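PDB 7C7U: biofilm-associated surface protein from Staphylococcus aureus, which probably mediates adhesion and biofilm formation as a calcium-binding, cell wall-anchored surface protein whose switch-like behaviour modulates functional amyloid formation. Local coordinates for residues A523-N527 / V537-T541; G543-T549 / L582-K588. All blocks are in the same frame, centred on the assembly; numbering follows the deposited sequence.

Contact 1 (A523-N527 / V537-T541)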
ATOM      1  N   ALA A 523       7.702 -32.622 -28.691  1.00 43.01           N
ATOM      2  CA  ALA A 523       6.475 -31.851 -28.765  1.00 42.79           C
ATOM      3  C   ALA A 523       6.815 -30.367 -28.882  1.00 43.04           C
ATOM      4  O   ALA A 523       7.807 -29.910 -28.301  1.00 41.76           O
ATOM      5  CB  ALA A 523       5.604 -32.106 -27.532  1.00 42.56           C
ATOM      6  N   PRO A 524       6.067 -29.604 -29.672  1.00 41.39           N
ATOM      7  CA  PRO A 524       6.260 -28.148 -29.672  1.00 42.63           C
ATOM      8  C   PRO A 524       5.633 -27.526 -28.426  1.00 44.15           C
ATOM      9  O   PRO A 524       5.184 -28.256 -27.534  1.00 41.14           O
ATOM     10  CB  PRO A 524       5.552 -27.701 -30.957  1.00 43.10           C
ATOM     11  CG  PRO A 524       4.479 -28.735 -31.155  1.00 43.88           C
ATOM     12  CD  PRO A 524       5.020 -30.032 -30.618  1.00 41.97           C
ATOM     13  N   SER A 525       5.607 -26.194 -28.351  1.00 43.32           N
ATOM     14  CA  SER A 525       4.915 -25.476 -27.280  1.00 46.25           C
ATOM     15  C   SER A 525       4.256 -24.227 -27.854  1.00 45.80           C
ATOM     16  O   SER A 525       4.615 -23.752 -28.934  1.00 40.76           O
ATOM     17  CB  SER A 525       5.855 -25.093 -26.122  1.00 39.17           C
ATOM     18  OG  SER A 525       6.881 -24.204 -26.543  1.00 39.27           O
ATOM     19  N   ILE A 526       3.267 -23.709 -27.121  1.00 44.81           N
ATOM     20  CA  ILE A 526       2.521 -22.513 -27.508  1.00 47.70           C
ATOM     21  C   ILE A 526       2.750 -21.438 -26.456  1.00 43.53           C
ATOM     22  O   ILE A 526       2.624 -21.705 -25.256  1.00 48.94           O
ATOM     23  CB  ILE A 526       1.014 -22.809 -27.655  1.00 47.75           C
ATOM     24  CG1 ILE A 526       0.792 -24.005 -28.575  1.00 51.16           C
ATOM     25  CG2 ILE A 526       0.268 -21.600 -28.187  1.00 43.94           C
ATOM     26  CD1 ILE A 526      -0.597 -24.595 -28.481  1.00 52.01           C
ATOM     27  N   ASN A 527       3.090 -20.229 -26.898  1.00 47.95           N
ATOM     28  CA  ASN A 527       3.209 -19.121 -25.962  1.00 47.31           C
ATOM     29  C   ASN A 527       1.816 -18.650 -25.533  1.00 48.27           C
ATOM     30  O   ASN A 527       0.839 -18.844 -26.262  1.00 48.36           O
ATOM     31  CB  ASN A 527       3.984 -17.958 -26.583  1.00 46.68           C
ATOM     32  CG  ASN A 527       5.464 -18.253 -26.739  1.00 45.05           C
ATOM     33  OD1 ASN A 527       5.969 -19.266 -26.249  1.00 43.03           O
ATOM     34  ND2 ASN A 527       6.173 -17.346 -27.400  1.00 43.17           N
ATOM     35  N   VAL A 537       2.224 -17.518 -31.270  1.00 56.59           N
ATOM     36  CA  VAL A 537       3.638 -17.869 -31.375  1.00 53.88           C
ATOM     37  C   VAL A 537       3.853 -19.286 -30.852  1.00 51.24           C
ATOM     38  O   VAL A 537       3.391 -19.636 -29.757  1.00 48.54           O
ATOM     39  CB  VAL A 537       4.508 -16.862 -30.609  1.00 49.71           C
ATOM     40  CG1 VAL A 537       5.992 -17.153 -30.857  1.00 46.81           C
ATOM     41  CG2 VAL A 537       4.151 -15.432 -31.008  1.00 53.04           C
ATOM     42  N   VAL A 538       4.561 -20.106 -31.637  1.00 48.14           N
ATOM     43  CA  VAL A 538       4.874 -21.483 -31.273  1.00 49.14           C
ATOM     44  C   VAL A 538       6.387 -21.682 -31.305  1.00 45.27           C
ATOM     45  O   VAL A 538       7.113 -20.999 -32.034  1.00 44.36           O
ATOM     46  CB  VAL A 538       4.177 -22.509 -32.200  1.00 49.40           C
ATOM     47  CG1 VAL A 538       2.676 -22.467 -32.013  1.00 49.29           C
ATOM     48  CG2 VAL A 538       4.564 -22.267 -33.667  1.00 50.72           C
ATOM     49  N   ASN A 539       6.852 -22.630 -30.492  1.00 44.00           N
ATOM     50  CA  ASN A 539       8.257 -23.010 -30.387  1.00 43.47           C
ATOM     51  C   ASN A 539       8.399 -24.489 -30.713  1.00 43.91           C
ATOM     52  O   ASN A 539       7.551 -25.301 -30.328  1.00 40.06           O
ATOM     53  CB  ASN A 539       8.809 -22.732 -28.981  1.00 42.21           C
ATOM     54  CG  ASN A 539       8.438 -21.353 -28.476  1.00 40.69           C
ATOM     55  OD1 ASN A 539       8.960 -20.353 -28.953  1.00 39.83           O
ATOM     56  ND2 ASN A 539       7.508 -21.295 -27.528  1.00 44.08           N
ATOM     57  N   GLY A 540       9.470 -24.836 -31.413  1.00 44.92           N
ATOM     58  CA  GLY A 540       9.676 -26.221 -31.814  1.00 38.87           C
ATOM     59  C   GLY A 540      10.959 -26.341 -32.598  1.00 41.18           C
ATOM     60  O   GLY A 540      11.622 -25.346 -32.921  1.00 41.26           O
ATOM     61  N   THR A 541      11.315 -27.582 -32.899  1.00 41.84           N
ATOM     62  CA  THR A 541      12.592 -27.797 -33.557  1.00 39.79           C
ATOM     63  C   THR A 541      12.595 -27.193 -34.965  1.00 42.74           C
ATOM     64  O   THR A 541      11.576 -27.145 -35.665  1.00 42.37           O
ATOM     65  CB  THR A 541      12.944 -29.285 -33.591  1.00 39.73           C
ATOM     66  OG1 THR A 541      14.279 -29.432 -34.082  1.00 42.05           O
ATOM     67  CG2 THR A 541      12.000 -30.043 -34.482  1.00 41.75           C
TER
HETATM   68  O   HOH W   1       8.938 -17.944 -27.872  1.00 40.08           O
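N539 reaches from its strand to S525 and N527 with one amide nitrogen. ND2 donates to S525 OG at 3.1 Å and to N527 OD1 at 2.8 Å, and both acceptors lie 7° from the N539 amide plane, so the two bonds together fix the rotation of that amide. The N527 end is less regular: ND2 of N539 sits above the carbonyl plane of N527, and the two amide planes are turned 46° apart. A water closes the circuit, accepting a hydrogen bond from N527 ND2 and donating one to N539 OD1 at 2.6 Å. With CG anti to the carbonyl carbon (chi1 -71°), N527 brings its amide back over the neighbouring strand, where ND2 also meets V537 CG1 at 3.5 Å.

Backbone bonds set the antiparallel register. S525 and N539 form a hydrogen-bonded pair, N to O 2.9 Å in each direction, and N527 N donates to V537 O in a nearly straight bond. I526 and V538 are the non-hydrogen-bonded pair between them.

Apolar contact lies on the other face, where I526 CG1 meets V538 CG1 at 4.2 Å.

The segments form a beta hairpin whose strand 535-539 pairs further with strand 567-571. I526 and V538 face strands 581-588 and 545-550, whereas S525 and N539 pack on A439 of strand 437-442.

Contact 2 (G543-T549 / L582-K588)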
ATOM      1  N   GLY A 543      12.850 -26.498 -38.801  1.00 48.96           N
ATOM      2  CA  GLY A 543      12.418 -27.289 -39.933  1.00 44.92           C
ATOM      3  C   GLY A 543      11.196 -28.157 -39.702  1.00 46.24           C
ATOM      4  O   GLY A 543      10.693 -28.751 -40.662  1.00 50.35           O
ATOM      5  N   SER A 544      10.704 -28.267 -38.472  1.00 48.23           N
ATOM      6  CA  SER A 544       9.434 -28.936 -38.234  1.00 47.77           C
ATOM      7  C   SER A 544       8.277 -27.991 -38.541  1.00 50.76           C
ATOM      8  O   SER A 544       8.393 -26.771 -38.419  1.00 49.84           O
ATOM      9  CB  SER A 544       9.333 -29.425 -36.785  1.00 45.94           C
ATOM     10  OG  SER A 544       9.114 -28.346 -35.885  1.00 43.91           O
ATOM     11  N   THR A 545       7.155 -28.566 -38.951  1.00 49.81           N
ATOM     12  CA  THR A 545       5.944 -27.798 -39.175  1.00 54.40           C
ATOM     13  C   THR A 545       4.999 -28.030 -38.003  1.00 47.44           C
ATOM     14  O   THR A 545       4.671 -29.177 -37.680  1.00 50.74           O
ATOM     15  CB  THR A 545       5.291 -28.181 -40.505  1.00 52.62           C
ATOM     16  OG1 THR A 545       6.177 -27.844 -41.580  1.00 55.11           O
ATOM     17  CG2 THR A 545       3.974 -27.443 -40.692  1.00 52.73           C
ATOM     18  N   VAL A 546       4.569 -26.941 -37.373  1.00 49.66           N
ATOM     19  CA  VAL A 546       3.722 -26.978 -36.184  1.00 48.42           C
ATOM     20  C   VAL A 546       2.309 -26.556 -36.568  1.00 51.35           C
ATOM     21  O   VAL A 546       2.117 -25.520 -37.218  1.00 53.38           O
ATOM     22  CB  VAL A 546       4.273 -26.067 -35.074  1.00 45.20           C
ATOM     23  CG1 VAL A 546       3.389 -26.149 -33.822  1.00 44.96           C
ATOM     24  CG2 VAL A 546       5.692 -26.445 -34.743  1.00 43.56           C
ATOM     25  N   THR A 547       1.326 -27.346 -36.143  1.00 52.55           N
ATOM     26  CA  THR A 547      -0.084 -27.093 -36.415  1.00 51.68           C
ATOM     27  C   THR A 547      -0.824 -26.941 -35.094  1.00 52.49           C
ATOM     28  O   THR A 547      -0.671 -27.774 -34.195  1.00 54.34           O
ATOM     29  CB  THR A 547      -0.685 -28.232 -37.244  1.00 55.27           C
ATOM     30  OG1 THR A 547       0.095 -28.413 -38.434  1.00 54.56           O
ATOM     31  CG2 THR A 547      -2.128 -27.927 -37.621  1.00 55.56           C
ATOM     32  N   VAL A 548      -1.614 -25.877 -34.974  1.00 57.22           N
ATOM     33  CA  VAL A 548      -2.329 -25.550 -33.743  1.00 53.98           C
ATOM     34  C   VAL A 548      -3.814 -25.796 -33.959  1.00 54.80           C
ATOM     35  O   VAL A 548      -4.391 -25.324 -34.945  1.00 57.35           O
ATOM     36  CB  VAL A 548      -2.078 -24.096 -33.306  1.00 53.66           C
ATOM     37  CG1 VAL A 548      -2.842 -23.795 -32.020  1.00 55.45           C
ATOM     38  CG2 VAL A 548      -0.586 -23.852 -33.110  1.00 50.74           C
ATOM     39  N   THR A 549      -4.429 -26.527 -33.033  1.00 55.20           N
ATOM     40  CA  THR A 549      -5.854 -26.813 -33.069  1.00 60.66           C
ATOM     41  C   THR A 549      -6.472 -26.436 -31.729  1.00 61.59           C
ATOM     42  O   THR A 549      -5.797 -26.428 -30.696  1.00 58.32           O
ATOM     43  CB  THR A 549      -6.132 -28.301 -33.371  1.00 60.71           C
ATOM     44  OG1 THR A 549      -5.734 -29.105 -32.253  1.00 59.65           O
ATOM     45  CG2 THR A 549      -5.373 -28.761 -34.613  1.00 61.15           C
ATOM     46  N   LEU A 582      -5.913 -24.481 -26.507  1.00 60.85           N
ATOM     47  CA  LEU A 582      -5.047 -24.689 -27.656  1.00 57.87           C
ATOM     48  C   LEU A 582      -4.072 -25.827 -27.392  1.00 58.52           C
ATOM     49  O   LEU A 582      -3.510 -25.934 -26.297  1.00 55.75           O
ATOM     50  CB  LEU A 582      -4.269 -23.413 -27.978  1.00 58.07           C
ATOM     51  CG  LEU A 582      -5.114 -22.196 -28.343  1.00 58.06           C
ATOM     52  CD1 LEU A 582      -4.230 -20.983 -28.602  1.00 61.55           C
ATOM     53  CD2 LEU A 582      -5.959 -22.519 -29.555  1.00 58.77           C
ATOM     54  N   THR A 583      -3.882 -26.685 -28.392  1.00 53.99           N
ATOM     55  CA  THR A 583      -2.815 -27.675 -28.381  1.00 53.53           C
ATOM     56  C   THR A 583      -2.100 -27.629 -29.725  1.00 51.96           C
ATOM     57  O   THR A 583      -2.554 -26.980 -30.672  1.00 49.99           O
ATOM     58  CB  THR A 583      -3.331 -29.098 -28.113  1.00 56.43           C
ATOM     59  OG1 THR A 583      -4.276 -29.473 -29.123  1.00 57.10           O
ATOM     60  CG2 THR A 583      -3.995 -29.183 -26.735  1.00 59.17           C
ATOM     61  N   SER A 584      -0.970 -28.326 -29.808  1.00 48.75           N
ATOM     62  CA  SER A 584      -0.230 -28.356 -31.057  1.00 50.04           C
ATOM     63  C   SER A 584       0.539 -29.664 -31.169  1.00 46.52           C
ATOM     64  O   SER A 584       0.852 -30.316 -30.169  1.00 44.23           O
ATOM     65  CB  SER A 584       0.729 -27.163 -31.169  1.00 47.96           C
ATOM     66  OG  SER A 584       1.599 -27.103 -30.049  1.00 47.50           O
ATOM     67  N   THR A 585       0.832 -30.041 -32.409  1.00 47.62           N
ATOM     68  CA  THR A 585       1.768 -31.119 -32.696  1.00 46.84           C
ATOM     69  C   THR A 585       2.682 -30.655 -33.818  1.00 45.71           C
ATOM     70  O   THR A 585       2.324 -29.786 -34.619  1.00 47.24           O
ATOM     71  CB  THR A 585       1.067 -32.435 -33.098  1.00 44.99           C
ATOM     72  OG1 THR A 585       0.197 -32.195 -34.209  1.00 50.81           O
ATOM     73  CG2 THR A 585       0.244 -33.007 -31.935  1.00 46.58           C
ATOM     74  N   ALA A 586       3.867 -31.256 -33.883  1.00 47.40           N
ATOM     75  CA  ALA A 586       4.840 -30.952 -34.920  1.00 43.89           C
ATOM     76  C   ALA A 586       5.083 -32.196 -35.760  1.00 43.99           C
ATOM     77  O   ALA A 586       4.924 -33.325 -35.284  1.00 43.84           O
ATOM     78  CB  ALA A 586       6.170 -30.466 -34.328  1.00 42.17           C
ATOM     79  N   SER A 587       5.469 -31.984 -37.015  1.00 48.29           N
ATOM     80  CA  SER A 587       5.830 -33.090 -37.888  1.00 48.31           C
ATOM     81  C   SER A 587       7.075 -32.719 -38.679  1.00 48.18           C
ATOM     82  O   SER A 587       7.299 -31.550 -39.007  1.00 46.08           O
ATOM     83  CB  SER A 587       4.687 -33.474 -38.840  1.00 50.94           C
ATOM     84  OG  SER A 587       4.360 -32.389 -39.685  1.00 56.52           O
ATOM     85  N   LYS A 588       7.877 -33.744 -38.987  1.00 45.10           N
ATOM     86  CA  LYS A 588       9.148 -33.580 -39.681  1.00 45.88           C
ATOM     87  C   LYS A 588       9.703 -34.940 -40.095  1.00 43.79           C
ATOM     88  O   LYS A 588       9.821 -35.846 -39.264  1.00 40.68           O
ATOM     89  CB  LYS A 588      10.172 -32.857 -38.797  1.00 44.57           C
ATOM     90  CG  LYS A 588      11.492 -32.534 -39.509  1.00 45.03           C
ATOM     91  CD  LYS A 588      12.427 -31.715 -38.631  1.00 46.55           C
ATOM     92  CE  LYS A 588      13.710 -31.349 -39.377  1.00 52.52           C
ATOM     93  NZ  LYS A 588      14.723 -30.712 -38.480  1.00 51.85           N
TER
HETATM   94  O   HOH W   2      -1.944 -30.062 -34.504  1.00 54.99           O
HETATM   95  O   HOH W   3      -3.017 -30.694 -31.753  1.00 52.94           O
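V546 and V548 reach from strand 545-549 toward strand 582-588, onto A586, S584 and L582. On V546, CG2 approaches the A586 methyl at 4.1 Å while CG1, anti to the backbone N (chi1 -179°), leans along the strand to S584 CB at 3.9 Å. V548 repeats this at the next non-hydrogen-bonded pair: CG2 lies by S584 CB and CG1 reaches L582 CD2 at 4.2 Å, the two side chains crossing at a slant. S584 OG is held by S596 of the next strand.

The threonines occupy the other face. In both T549 and T583, OG1 lies between the backbone N and the carbonyl carbon (chi1 69° and 59°), which sets the two OG1 atoms 3.5 Å apart, and one water lies 3.2 Å from T549 OG1 and from T583 OG1. A second water donates to T547 O at 2.6 Å and contacts T585 OG1. At the end of the pairing, the extended K588 chain lies alongside G543, and its NZ bonds S542 O.

Six backbone bonds join three hydrogen-bonded pairs; T585 N to T547 O is the longest at 3.3 Å. Chemically, the strand pair is two-sided: a buried, mainly apolar face on which S596 satisfies the S584 hydroxyl, and a partly exposed hydroxyl face that recruits water.

Contacts 1 and 2 belong to different antiparallel sheets packed against each other, with centres about 8 Å apart; this arrangement is consistent with a beta-sandwich. The sheets meet through P524 and I526 of contact 1: P524 CG and I526 CG1 each lie 3.5 Å from S584 OG of contact 2, and V538 packs on V546 and V548. Strand 535-539 leads directly into strand 545-550, so the chain passes from one sheet to the other. Contact 1 is mostly buried, and its polar face, turned away from contact 2's sheet, is tied by asparagine amides beside strand 437-442. Contact 2 buries more surface, 549 against 343 Å², yet its threonine-rich face is partly exposed, and the backbone supplies the clear direct hydrogen bonds.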